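Local coordinates for chitin oligosaccharide binding protein NagB2 (Paenibacillus sp. FPU-7, PDB 7EHU), which binds chitin oligosaccharides, probably as the solute-binding component of a bacterial sugar uptake system, and holds N-acetylglucosamine units in a glycan pocket, at residues 29-33 with 327-332; 56-61 with 334-338; 218-222 with 425-429; 215-219 with 385-391. All blocks are in the same frame, centred on the assembly; numbering follows the deposited sequence. Where two conformers were deposited one is given.

In the fold
The four contacts form two clusters in a chain of the solute-binding protein family. Contacts 1 and 2 share helix 326-339, which packs on strand 30-36 in the first and on helix 44-60 in the second; their centres are 10 Å apart, and Ala331 O lies 4.0 Å from Thr57 CG2. Contacts 3 and 4 share helix 214-219 and also touch, Ala221 CB lying 3.5 Å from Leu391 O. The clusters are well separated, with about 36 Å between the centres of contacts 2 and 4. Contact 4 reaches the glycan pocket through Ala387 and Asp389. In contact 3 the Phe220 side chain stays about 13 Å from a bound NAG, and in contact 2 that of Phe335 about 12 Å.

Contact 1 of 4, residues 29-33 with 327-332; sequences SVSLT and AEKKAV
Val30 and Leu32, both on one face of strand 30-36, meet helix 326-339 through apolar contacts. The axes of strand 30-33 and helix 327-332 approach to 8.7 Å at an angle of 55°. Val30 points CG2, which stands anti to its own backbone N, at the base of the Glu328 side chain, 3.2 Å from Glu328 CG, while Val30 CB faces Ala327 CB. Two residues further along the strand, Leu32 divides its branches: CD1 packs on Ala331 CB at 3.7 Å, and Leu32 CD2 lies beside Val332 CG2, also 3.7 Å away. The strand runs between strands 64-70 and 93-97, parallel to both, so the contact seats a helix on an alpha/beta sheet layer. Polar contact between the segments passes through water. One water donates to Ser31 O (2.9 Å) and to Glu328 OE2 (2.9 Å), joining two acceptors, a strand carbonyl and a carboxylate. Glu328 is also held by Asn325 N at OE1 and by Gln92 NE2 at OE2. The chemistry is thus split: methyl groups fill the buried part, whereas the acidic side chain packs with its CH2 groups and leaves its carboxylate to water and amide donors at the border.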
loop_
_atom_site.group_PDB
_atom_site.type_symbol
_atom_site.label_atom_id
_atom_site.label_comp_id
_atom_site.label_asym_id
_atom_site.label_seq_id
_atom_site.Cartn_x
_atom_site.Cartn_y
_atom_site.Cartn_z
ATOM N N SER A 29 32.233 8.332 16.186
ATOM C CA SER A 29 31.926 8.175 14.772
ATOM C C SER A 29 31.047 6.943 14.589
ATOM O O SER A 29 31.366 5.860 15.091
ATOM C CB SER A 29 33.231 8.022 13.987
ATOM O OG SER A 29 32.982 7.981 12.597
ATOM N N VAL A 30 29.925 7.108 13.894
ATOM C CA VAL A 30 29.012 5.996 13.641
ATOM C C VAL A 30 28.394 6.177 12.262
ATOM O O VAL A 30 28.023 7.287 11.876
ATOM C CB VAL A 30 27.949 5.903 14.762
ATOM C CG1 VAL A 30 27.075 7.136 14.810
ATOM C CG2 VAL A 30 27.120 4.671 14.616
ATOM N N SER A 31 28.296 5.085 11.511
ATOM C CA SER A 31 27.679 5.089 10.193
ATOM C C SER A 31 26.433 4.223 10.238
ATOM O O SER A 31 26.488 3.075 10.699
ATOM C CB SER A 31 28.642 4.546 9.130
ATOM O OG SER A 31 28.021 4.517 7.852
ATOM N N LEU A 32 25.316 4.767 9.762
ATOM C CA LEU A 32 24.045 4.050 9.742
ATOM C C LEU A 32 23.537 4.024 8.310
ATOM O O LEU A 32 23.551 5.047 7.622
ATOM C CB LEU A 32 23.009 4.748 10.636
ATOM C CG LEU A 32 23.360 4.766 12.133
ATOM C CD1 LEU A 32 24.141 6.017 12.476
ATOM C CD2 LEU A 32 22.105 4.678 12.975
ATOM N N THR A 33 23.088 2.865 7.860
ATOM C CA THR A 33 22.402 2.760 6.586
ATOM C C THR A 33 20.912 2.951 6.803
ATOM O O THR A 33 20.313 2.352 7.705
ATOM C CB THR A 33 22.689 1.418 5.929
ATOM O OG1 THR A 33 24.106 1.328 5.714
ATOM C CG2 THR A 33 21.926 1.270 4.599
ATOM N N ALA A 327 26.063 4.150 20.447
ATOM C CA ALA A 327 26.159 5.313 19.569
ATOM C C ALA A 327 25.133 5.231 18.448
ATOM O O ALA A 327 24.500 6.237 18.087
ATOM C CB ALA A 327 27.575 5.419 19.002
ATOM N N GLU A 328 24.970 4.038 17.874
ATOM C CA GLU A 328 23.968 3.835 16.836
ATOM C C GLU A 328 22.569 4.095 17.365
ATOM O O GLU A 328 21.752 4.733 16.692
ATOM C CB GLU A 328 24.084 2.410 16.291
ATOM C CG GLU A 328 25.331 2.129 15.433
ATOM C CD GLU A 328 25.444 0.662 15.050
ATOM O OE1 GLU A 328 25.226 -0.168 15.947
ATOM O OE2 GLU A 328 25.722 0.335 13.867
ATOM N N LYS A 329 22.270 3.627 18.573
ATOM C CA LYS A 329 20.928 3.815 19.122
ATOM C C LYS A 329 20.647 5.283 19.405
ATOM O O LYS A 329 19.528 5.744 19.177
ATOM C CB LYS A 329 20.717 2.920 20.348
ATOM C CG LYS A 329 19.244 2.782 21.122
ATOM C CD LYS A 329 19.820 1.818 22.165
ATOM C CE LYS A 329 20.068 0.559 21.354
ATOM N NZ LYS A 329 20.418 -0.692 22.041
ATOM N N LYS A 330 21.654 6.055 19.830
ATOM C CA LYS A 330 21.460 7.494 19.985
ATOM C C LYS A 330 21.095 8.156 18.660
ATOM O O LYS A 330 20.222 9.031 18.615
ATOM C CB LYS A 330 22.727 8.120 20.548
ATOM C CG LYS A 330 22.625 9.597 20.899
ATOM C CD LYS A 330 23.884 10.097 21.618
ATOM C CE LYS A 330 24.461 9.018 22.548
ATOM N NZ LYS A 330 23.749 8.712 23.828
ATOM N N ALA A 331 21.787 7.783 17.583
ATOM C CA ALA A 331 21.478 8.323 16.268
ATOM C C ALA A 331 20.084 7.916 15.817
ATOM O O ALA A 331 19.354 8.731 15.242
ATOM C CB ALA A 331 22.535 7.858 15.272
ATOM N N VAL A 332 19.703 6.661 16.069
ATOM C CA VAL A 332 18.385 6.185 15.677
ATOM C C VAL A 332 17.305 6.933 16.440
ATOM O O VAL A 332 16.286 7.326 15.862
ATOM C CB VAL A 332 18.290 4.657 15.883
ATOM C CG1 VAL A 332 16.834 4.202 15.940
ATOM C CG2 VAL A 332 19.038 3.908 14.801
HETATM O O HOH W 1 28.007 1.920 12.888
#

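Contact 2 of 4, residues 56-61 with 334-338; sequences KTEAEV and AFIKN
Thr57 lays its methyl CG2 over the start of segment 334-338, 3.7 Å from Ala334 CB and close to Phe335 N. Val61, just past the end of helix 44-60, presses CG2 on the same alanine methyl from a direction roughly at right angles, and the 3.5 Å between Val61 CG2 and Ala334 CB is tight for two carbons. The axes of helices 56-60 and 334-338 run at 133° to each other and approach to 9.5 Å, with the alanine methyl at the interface. Beside this apolar patch lies a polar network centred on Asn338. Its ND2 gives one N-H to Thr57 OG1 at 3.1 Å, nearly straight at 172° and in the amide plane; Thr57 OG1 is also bonded to Val53 O. The other N-H goes to Glu60 OE2, also at 3.1 Å, from above the carboxylate plane. On the opposite face of that carboxylate, Lys337 NZ makes a salt bridge to Glu60 OE2 of 2.6 Å. Lys337, its chain bent near the tip, also donates to Asn338 OD1 at 2.8 Å, while the extended Lys56 crosses Asn338 and adds a weak bond to the same oxygen. A water joins Lys56 NZ to Asn338 O. An alanine in place of Asn338 would probably leave Thr57 OG1 and Glu60 OE2 each short of an N-H donor and Lys337 freer to swing. The two lysine NZ atoms are 5.0 Å apart, and their mutual repulsion is likely to be eased by the amide oxygen and the Glu60 carboxylate.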
loop_
_atom_site.group_PDB
_atom_site.type_symbol
_atom_site.label_atom_id
_atom_site.label_comp_id
_atom_site.label_asym_id
_atom_site.label_seq_id
_atom_site.Cartn_x
_atom_site.Cartn_y
_atom_site.Cartn_z
ATOM N N LYS A 56 19.206 17.308 9.461
ATOM C CA LYS A 56 18.972 17.843 10.801
ATOM C C LYS A 56 19.501 16.902 11.870
ATOM O O LYS A 56 20.081 17.341 12.864
ATOM C CB LYS A 56 17.474 18.070 11.006
ATOM C CG LYS A 56 17.113 18.707 12.336
ATOM C CD LYS A 56 15.600 18.845 12.471
ATOM C CE LYS A 56 15.191 19.298 13.875
ATOM N NZ LYS A 56 13.728 19.131 14.123
ATOM N N THR A 57 19.278 15.606 11.693
ATOM C CA THR A 57 19.740 14.625 12.664
ATOM C C THR A 57 21.259 14.581 12.736
ATOM O O THR A 57 21.828 14.481 13.827
ATOM C CB THR A 57 19.131 13.269 12.308
ATOM O OG1 THR A 57 17.699 13.404 12.220
ATOM C CG2 THR A 57 19.476 12.204 13.334
ATOM N N GLU A 58 21.928 14.640 11.582
ATOM C CA GLU A 58 23.387 14.674 11.561
ATOM C C GLU A 58 23.935 15.901 12.287
ATOM O O GLU A 58 24.988 15.833 12.936
ATOM C CB GLU A 58 23.876 14.620 10.111
ATOM C CG GLU A 58 23.677 13.228 9.493
ATOM C CD GLU A 58 24.004 13.144 8.015
ATOM O OE1 GLU A 58 24.140 14.192 7.354
ATOM O OE2 GLU A 58 24.147 12.011 7.515
ATOM N N ALA A 59 23.257 17.044 12.168
ATOM C CA ALA A 59 23.709 18.236 12.884
ATOM C C ALA A 59 23.537 18.070 14.391
ATOM O O ALA A 59 24.332 18.594 15.179
ATOM C CB ALA A 59 22.922 19.456 12.391
ATOM N N GLU A 60 22.513 17.331 14.805
ATOM C CA GLU A 60 22.210 17.154 16.216
ATOM C C GLU A 60 23.084 16.097 16.874
ATOM O O GLU A 60 23.316 16.160 18.085
ATOM C CB GLU A 60 20.737 16.758 16.347
ATOM C CG GLU A 60 20.215 16.703 17.757
ATOM C CD GLU A 60 18.822 16.136 17.826
ATOM O OE1 GLU A 60 18.555 15.360 18.768
ATOM O OE2 GLU A 60 18.022 16.441 16.916
ATOM N N VAL A 61 23.561 15.125 16.109
ATOM C CA VAL A 61 24.349 14.017 16.634
ATOM C C VAL A 61 25.709 14.034 15.948
ATOM O O VAL A 61 25.934 13.299 14.972
ATOM C CB VAL A 61 23.623 12.679 16.424
ATOM C CG1 VAL A 61 24.396 11.541 17.102
ATOM C CG2 VAL A 61 22.174 12.743 16.948
ATOM N N ALA A 334 17.450 9.925 17.635
ATOM C CA ALA A 334 17.380 11.279 17.091
ATOM C C ALA A 334 16.641 11.301 15.759
ATOM O O ALA A 334 15.868 12.228 15.484
ATOM C CB ALA A 334 18.785 11.878 16.954
ATOM N N PHE A 335 16.865 10.288 14.925
ATOM C CA PHE A 335 16.140 10.206 13.669
ATOM C C PHE A 335 14.639 10.074 13.922
ATOM O O PHE A 335 13.828 10.766 13.290
ATOM C CB PHE A 335 16.626 9.016 12.835
ATOM C CG PHE A 335 15.764 8.767 11.625
ATOM C CD1 PHE A 335 15.877 9.574 10.501
ATOM C CD2 PHE A 335 14.796 7.787 11.636
ATOM C CE1 PHE A 335 15.068 9.387 9.407
ATOM C CE2 PHE A 335 13.974 7.594 10.528
ATOM C CZ PHE A 335 14.100 8.406 9.423
ATOM N N ILE A 336 14.247 9.193 14.848
ATOM C CA ILE A 336 12.826 9.027 15.161
ATOM C C ILE A 336 12.240 10.357 15.630
ATOM O O ILE A 336 11.165 10.783 15.186
ATOM C CB ILE A 336 12.613 7.892 16.182
ATOM C CG1 ILE A 336 12.994 6.535 15.577
ATOM C CG2 ILE A 336 11.178 7.870 16.718
ATOM C CD1 ILE A 336 13.149 5.452 16.592
ATOM N N LYS A 337 12.964 11.033 16.524
ATOM C CA LYS A 337 12.528 12.318 17.053
ATOM C C LYS A 337 12.292 13.331 15.946
ATOM O O LYS A 337 11.347 14.138 16.014
ATOM C CB LYS A 337 13.586 12.841 18.025
ATOM C CG LYS A 337 13.295 14.231 18.581
ATOM C CD LYS A 337 14.466 14.836 19.362
ATOM C CE LYS A 337 15.653 15.100 18.490
ATOM N NZ LYS A 337 15.667 16.503 17.954
ATOM N N ASN A 338 13.162 13.328 14.935
ATOM C CA ASN A 338 13.112 14.342 13.899
ATOM C C ASN A 338 12.229 13.971 12.729
ATOM O O ASN A 338 11.764 14.869 12.025
ATOM C CB ASN A 338 14.524 14.666 13.426
ATOM C CG ASN A 338 15.322 15.419 14.481
ATOM O OD1 ASN A 338 14.749 16.140 15.299
ATOM N ND2 ASN A 338 16.640 15.282 14.456
HETATM O O HOH W 2 12.358 17.537 12.260
#

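Contact 3 of 4, residues 218-222 with 425-429; sequences EGFAK and QDEAN
With chi1 at -71°, Asn429 sets its CG anti to its own carbonyl carbon and faces Phe220, while Gln425, bent at chi2 (65°), folds its amide across the Phe220 carbonyl. Both side chains stand one turn apart on helix 414-430, the last helix of the chain in this solute-binding protein, and they meet residues 220-221. Asn429 ND2 donates to Phe220 O at 3.1 Å; the N-H points almost straight at the oxygen (169°) and lies in the carbonyl plane. Gln425 CG rests 3.4 Å from the same Phe220 O. Within the helix, Gln425 NE2 donates to Asn429 OD1 at 3.0 Å, coming from above the plane of that carbonyl, which ties the two amides together. Gln393 continues the chain of amides: its OE1 accepts from Gln425 NE2 and its NE2 donates to Asn429 OD1. A leucine in place of Asn429 would probably leave Phe220 O without this donor and take from the NE2 groups of Gln425 and Gln393 the acceptor they share. Gln425 OE1 takes a hydrogen bond from Trp227 NE1, whose ring stacks on Phe220, and the same OE1 sits 3.5 Å from Phe220 CB.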
loop_
_atom_site.group_PDB
_atom_site.type_symbol
_atom_site.label_atom_id
_atom_site.label_comp_id
_atom_site.label_asym_id
_atom_site.label_seq_id
_atom_site.Cartn_x
_atom_site.Cartn_y
_atom_site.Cartn_z
ATOM N N GLU A 218 -8.728 -13.051 6.916
ATOM C CA GLU A 218 -8.208 -13.260 8.263
ATOM C C GLU A 218 -7.999 -14.740 8.546
ATOM O O GLU A 218 -7.109 -15.107 9.321
ATOM C CB GLU A 218 -9.184 -12.697 9.302
ATOM C CG GLU A 218 -9.378 -11.186 9.241
ATOM C CD GLU A 218 -8.231 -10.372 9.837
ATOM O OE1 GLU A 218 -8.148 -9.168 9.487
ATOM O OE2 GLU A 218 -7.443 -10.908 10.661
ATOM N N GLY A 219 -8.806 -15.597 7.926
ATOM C CA GLY A 219 -8.782 -17.010 8.231
ATOM C C GLY A 219 -7.769 -17.832 7.458
ATOM O O GLY A 219 -7.469 -18.951 7.882
ATOM N N PHE A 220 -7.237 -17.320 6.337
ATOM C CA PHE A 220 -6.366 -18.148 5.506
ATOM C C PHE A 220 -5.193 -18.704 6.312
ATOM O O PHE A 220 -4.912 -19.908 6.280
ATOM C CB PHE A 220 -5.832 -17.382 4.294
ATOM C CG PHE A 220 -6.874 -16.922 3.308
ATOM C CD1 PHE A 220 -8.030 -17.642 3.045
ATOM C CD2 PHE A 220 -6.659 -15.748 2.604
ATOM C CE1 PHE A 220 -8.960 -17.183 2.112
ATOM C CE2 PHE A 220 -7.574 -15.298 1.672
ATOM C CZ PHE A 220 -8.723 -16.021 1.428
ATOM N N ALA A 221 -4.487 -17.833 7.040
ATOM C CA ALA A 221 -3.312 -18.270 7.793
ATOM C C ALA A 221 -3.670 -18.999 9.084
ATOM O O ALA A 221 -2.793 -19.624 9.690
ATOM C CB ALA A 221 -2.392 -17.087 8.102
ATOM N N LYS A 222 -4.923 -18.930 9.520
ATOM C CA LYS A 222 -5.372 -19.603 10.729
ATOM C C LYS A 222 -6.057 -20.919 10.405
ATOM O O LYS A 222 -6.433 -21.656 11.325
ATOM C CB LYS A 222 -6.287 -18.663 11.521
ATOM C CG LYS A 222 -5.649 -17.275 11.727
ATOM C CD LYS A 222 -6.275 -16.455 12.840
ATOM C CE LYS A 222 -5.467 -15.189 13.102
ATOM N NZ LYS A 222 -6.341 -13.981 13.192
ATOM N N GLN A 425 -0.843 -22.206 0.864
ATOM C CA GLN A 425 -1.294 -21.774 2.185
ATOM C C GLN A 425 -1.175 -22.899 3.198
ATOM O O GLN A 425 -0.739 -22.682 4.340
ATOM C CB GLN A 425 -2.750 -21.327 2.098
ATOM C CG GLN A 425 -3.290 -20.694 3.365
ATOM C CD GLN A 425 -2.572 -19.403 3.672
ATOM O OE1 GLN A 425 -2.787 -18.405 2.988
ATOM N NE2 GLN A 425 -1.725 -19.400 4.687
ATOM N N ASP A 426 -1.575 -24.112 2.800
ATOM C CA ASP A 426 -1.443 -25.275 3.671
ATOM C C ASP A 426 0.014 -25.527 4.024
ATOM O O ASP A 426 0.333 -25.830 5.179
ATOM C CB ASP A 426 -2.022 -26.512 2.983
ATOM C CG ASP A 426 -3.541 -26.523 2.953
ATOM O OD1 ASP A 426 -4.171 -25.835 3.775
ATOM O OD2 ASP A 426 -4.105 -27.276 2.134
ATOM N N GLU A 427 0.905 -25.426 3.032
ATOM C CA GLU A 427 2.335 -25.606 3.269
ATOM C C GLU A 427 2.859 -24.563 4.243
ATOM O O GLU A 427 3.606 -24.887 5.175
ATOM C CB GLU A 427 3.100 -25.561 1.938
ATOM C CG GLU A 427 2.900 -26.830 1.110
ATOM C CD GLU A 427 3.154 -26.683 -0.387
ATOM O OE1 GLU A 427 3.314 -25.549 -0.892
ATOM O OE2 GLU A 427 3.167 -27.737 -1.065
ATOM N N ALA A 428 2.442 -23.311 4.070
ATOM C CA ALA A 428 2.923 -22.246 4.940
ATOM C C ALA A 428 2.382 -22.405 6.352
ATOM O O ALA A 428 3.075 -22.090 7.322
ATOM C CB ALA A 428 2.520 -20.887 4.366
ATOM N N ASN A 429 1.139 -22.876 6.484
ATOM C CA ASN A 429 0.548 -23.035 7.807
ATOM C C ASN A 429 1.198 -24.179 8.565
ATOM O O ASN A 429 1.296 -24.131 9.797
ATOM C CB ASN A 429 -0.954 -23.276 7.685
ATOM C CG ASN A 429 -1.710 -22.024 7.240
ATOM O OD1 ASN A 429 -1.152 -20.913 7.202
ATOM N ND2 ASN A 429 -2.986 -22.190 6.912
#

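Contact 4 of 4, residues 215-219 with 385-391; sequences EAQEG and FPAFDAL. With NAG (2-acetamido-2-deoxy-beta-D-glucopyranose), chain B.
At the loop that carries Ala387 and Asp389 into the glycan pocket, Gln217 of helix 214-219 reaches across to Pro386. Its NE2 donates to Pro386 O at 2.9 Å with an N-H...O angle of 160°, the donor tilted somewhat from the carbonyl plane. A chi1 of 60° turns Gln217 CG in between its backbone N and carbonyl carbon, and from there the extended chain runs to the loop. Its OE1 comes to rest 3.3 Å from Phe388 CB and takes a weak hydrogen bond from Asn205 ND2. The Leu391 side chain crosses that of Gln217 at about a right angle, its CD1 3.6 Å from Gln217 CD, and the same methyl lies against OE1 of Glu218, a side chain bent at chi2 so that its end comes nearer the loop. This loop links strand 383-385 to helix 394-408, and in this solute-binding protein its far side faces the sugar. There Asp389 OD2 accepts a hydrogen bond from NAG O4 at 2.7 Å, while Asp389 OD1 makes a salt bridge with Arg77; Ser315 OG is a further partner of the sugar. Ala387 CB approaches NAG O4 to 3.3 Å. The Phe388 ring turns away from the helix and takes Asp389 CB over the centre of one face, 4.1 Å above its plane.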
loop_
_atom_site.group_PDB
_atom_site.type_symbol
_atom_site.label_atom_id
_atom_site.label_comp_id
_atom_site.label_asym_id
_atom_site.label_seq_id
_atom_site.Cartn_x
_atom_site.Cartn_y
_atom_site.Cartn_z
ATOM N N GLU A 215 -13.515 -11.537 6.951
ATOM C CA GLU A 215 -13.109 -12.689 7.744
ATOM C C GLU A 215 -12.393 -13.740 6.903
ATOM O O GLU A 215 -11.601 -14.520 7.428
ATOM C CB GLU A 215 -14.365 -13.274 8.389
ATOM C CG GLU A 215 -15.399 -13.803 7.390
ATOM C CD GLU A 215 -16.338 -12.762 6.721
ATOM O OE1 GLU A 215 -17.110 -13.217 5.857
ATOM O OE2 GLU A 215 -16.330 -11.539 7.002
ATOM N N ALA A 216 -12.679 -13.796 5.602
ATOM C CA ALA A 216 -12.037 -14.807 4.765
ATOM C C ALA A 216 -10.522 -14.626 4.737
ATOM O O ALA A 216 -9.776 -15.592 4.913
ATOM C CB ALA A 216 -12.622 -14.780 3.354
ATOM N N GLN A 217 -10.041 -13.398 4.522
ATOM C CA GLN A 217 -8.595 -13.214 4.473
ATOM C C GLN A 217 -7.967 -13.338 5.852
ATOM O O GLN A 217 -6.794 -13.706 5.958
ATOM C CB GLN A 217 -8.223 -11.894 3.809
ATOM C CG GLN A 217 -8.748 -10.637 4.480
ATOM C CD GLN A 217 -8.111 -9.393 3.917
ATOM O OE1 GLN A 217 -7.530 -9.417 2.815
ATOM N NE2 GLN A 217 -8.201 -8.298 4.665
ATOM N N GLU A 218 -8.728 -13.051 6.916
ATOM C CA GLU A 218 -8.208 -13.260 8.263
ATOM C C GLU A 218 -7.999 -14.740 8.546
ATOM O O GLU A 218 -7.109 -15.107 9.321
ATOM C CB GLU A 218 -9.184 -12.697 9.302
ATOM C CG GLU A 218 -9.378 -11.186 9.241
ATOM C CD GLU A 218 -8.231 -10.372 9.837
ATOM O OE1 GLU A 218 -8.148 -9.168 9.487
ATOM O OE2 GLU A 218 -7.443 -10.908 10.661
ATOM N N GLY A 219 -8.806 -15.597 7.926
ATOM C CA GLY A 219 -8.782 -17.010 8.231
ATOM C C GLY A 219 -7.769 -17.832 7.458
ATOM O O GLY A 219 -7.469 -18.951 7.882
ATOM N N PHE A 385 -10.479 -2.635 6.233
ATOM C CA PHE A 385 -9.821 -3.917 6.360
ATOM C C PHE A 385 -8.384 -3.781 5.865
ATOM O O PHE A 385 -8.120 -3.043 4.904
ATOM C CB PHE A 385 -10.543 -5.038 5.588
ATOM C CG PHE A 385 -10.696 -4.802 4.113
ATOM C CD1 PHE A 385 -11.804 -4.119 3.622
ATOM C CD2 PHE A 385 -9.760 -5.299 3.214
ATOM C CE1 PHE A 385 -11.967 -3.949 2.262
ATOM C CE2 PHE A 385 -9.924 -5.120 1.864
ATOM C CZ PHE A 385 -11.024 -4.450 1.389
ATOM N N PRO A 386 -7.440 -4.462 6.494
ATOM C CA PRO A 386 -6.041 -4.358 6.068
ATOM C C PRO A 386 -5.816 -5.068 4.742
ATOM O O PRO A 386 -6.630 -5.870 4.279
ATOM C CB PRO A 386 -5.289 -5.069 7.200
ATOM C CG PRO A 386 -6.261 -6.101 7.671
ATOM C CD PRO A 386 -7.618 -5.436 7.584
ATOM N N ALA A 387 -4.690 -4.753 4.115
ATOM C CA ALA A 387 -4.279 -5.492 2.930
ATOM C C ALA A 387 -3.977 -6.940 3.297
ATOM O O ALA A 387 -3.463 -7.241 4.383
ATOM C CB ALA A 387 -3.057 -4.860 2.287
ATOM N N PHE A 388 -4.297 -7.853 2.373
ATOM C CA PHE A 388 -4.113 -9.274 2.645
ATOM C C PHE A 388 -2.658 -9.609 2.988
ATOM O O PHE A 388 -2.409 -10.578 3.718
ATOM C CB PHE A 388 -4.593 -10.133 1.462
ATOM C CG PHE A 388 -3.576 -10.242 0.371
ATOM C CD1 PHE A 388 -3.334 -9.182 -0.481
ATOM C CD2 PHE A 388 -2.816 -11.384 0.239
ATOM C CE1 PHE A 388 -2.346 -9.272 -1.437
ATOM C CE2 PHE A 388 -1.832 -11.473 -0.718
ATOM C CZ PHE A 388 -1.607 -10.414 -1.563
ATOM N N ASP A 389 -1.689 -8.820 2.513
ATOM C CA ASP A 389 -0.276 -9.111 2.770
ATOM C C ASP A 389 0.153 -8.749 4.178
ATOM O O ASP A 389 1.245 -9.147 4.600
ATOM C CB ASP A 389 0.461 -8.504 1.595
ATOM C CG ASP A 389 0.684 -7.002 1.645
ATOM O OD1 ASP A 389 0.838 -6.201 2.461
ATOM O OD2 ASP A 389 -0.359 -6.601 0.976
ATOM N N ALA A 390 -0.730 -8.116 4.955
ATOM C CA ALA A 390 -0.511 -8.030 6.388
ATOM C C ALA A 390 -0.821 -9.350 7.088
ATOM O O ALA A 390 -0.326 -9.585 8.201
ATOM C CB ALA A 390 -1.394 -6.942 6.998
ATOM N N LEU A 391 -1.613 -10.217 6.447
ATOM C CA LEU A 391 -2.255 -11.354 7.099
ATOM C C LEU A 391 -1.750 -12.710 6.638
ATOM O O LEU A 391 -2.129 -13.723 7.248
ATOM C CB LEU A 391 -3.766 -11.318 6.814
ATOM C CG LEU A 391 -4.499 -10.023 7.143
ATOM C CD1 LEU A 391 -5.967 -10.105 6.772
ATOM C CD2 LEU A 391 -4.336 -9.692 8.620
HETATM C C1 NAG B . 2.177 -1.061 -0.939
HETATM C C2 NAG B . 2.651 -2.490 -1.055
HETATM C C3 NAG B . 1.469 -3.457 -1.002
HETATM C C4 NAG B . 0.629 -3.197 0.244
HETATM C C5 NAG B . 0.224 -1.729 0.313
HETATM C C6 NAG B . -0.526 -1.370 1.579
HETATM C C7 NAG B . 4.742 -2.999 -2.226
HETATM C C8 NAG B . 5.401 -3.219 -3.561
HETATM N N2 NAG B . 3.440 -2.707 -2.256
HETATM O O3 NAG B . 1.982 -4.783 -1.008
HETATM O O4 NAG B . -0.566 -3.972 0.245
HETATM O O5 NAG B . 1.400 -0.907 0.246
HETATM O O6 NAG B . 0.249 -1.621 2.741
HETATM O O7 NAG B . 5.361 -3.098 -1.165
HETATM O O HOH W 3 -4.692 -15.034 7.032
#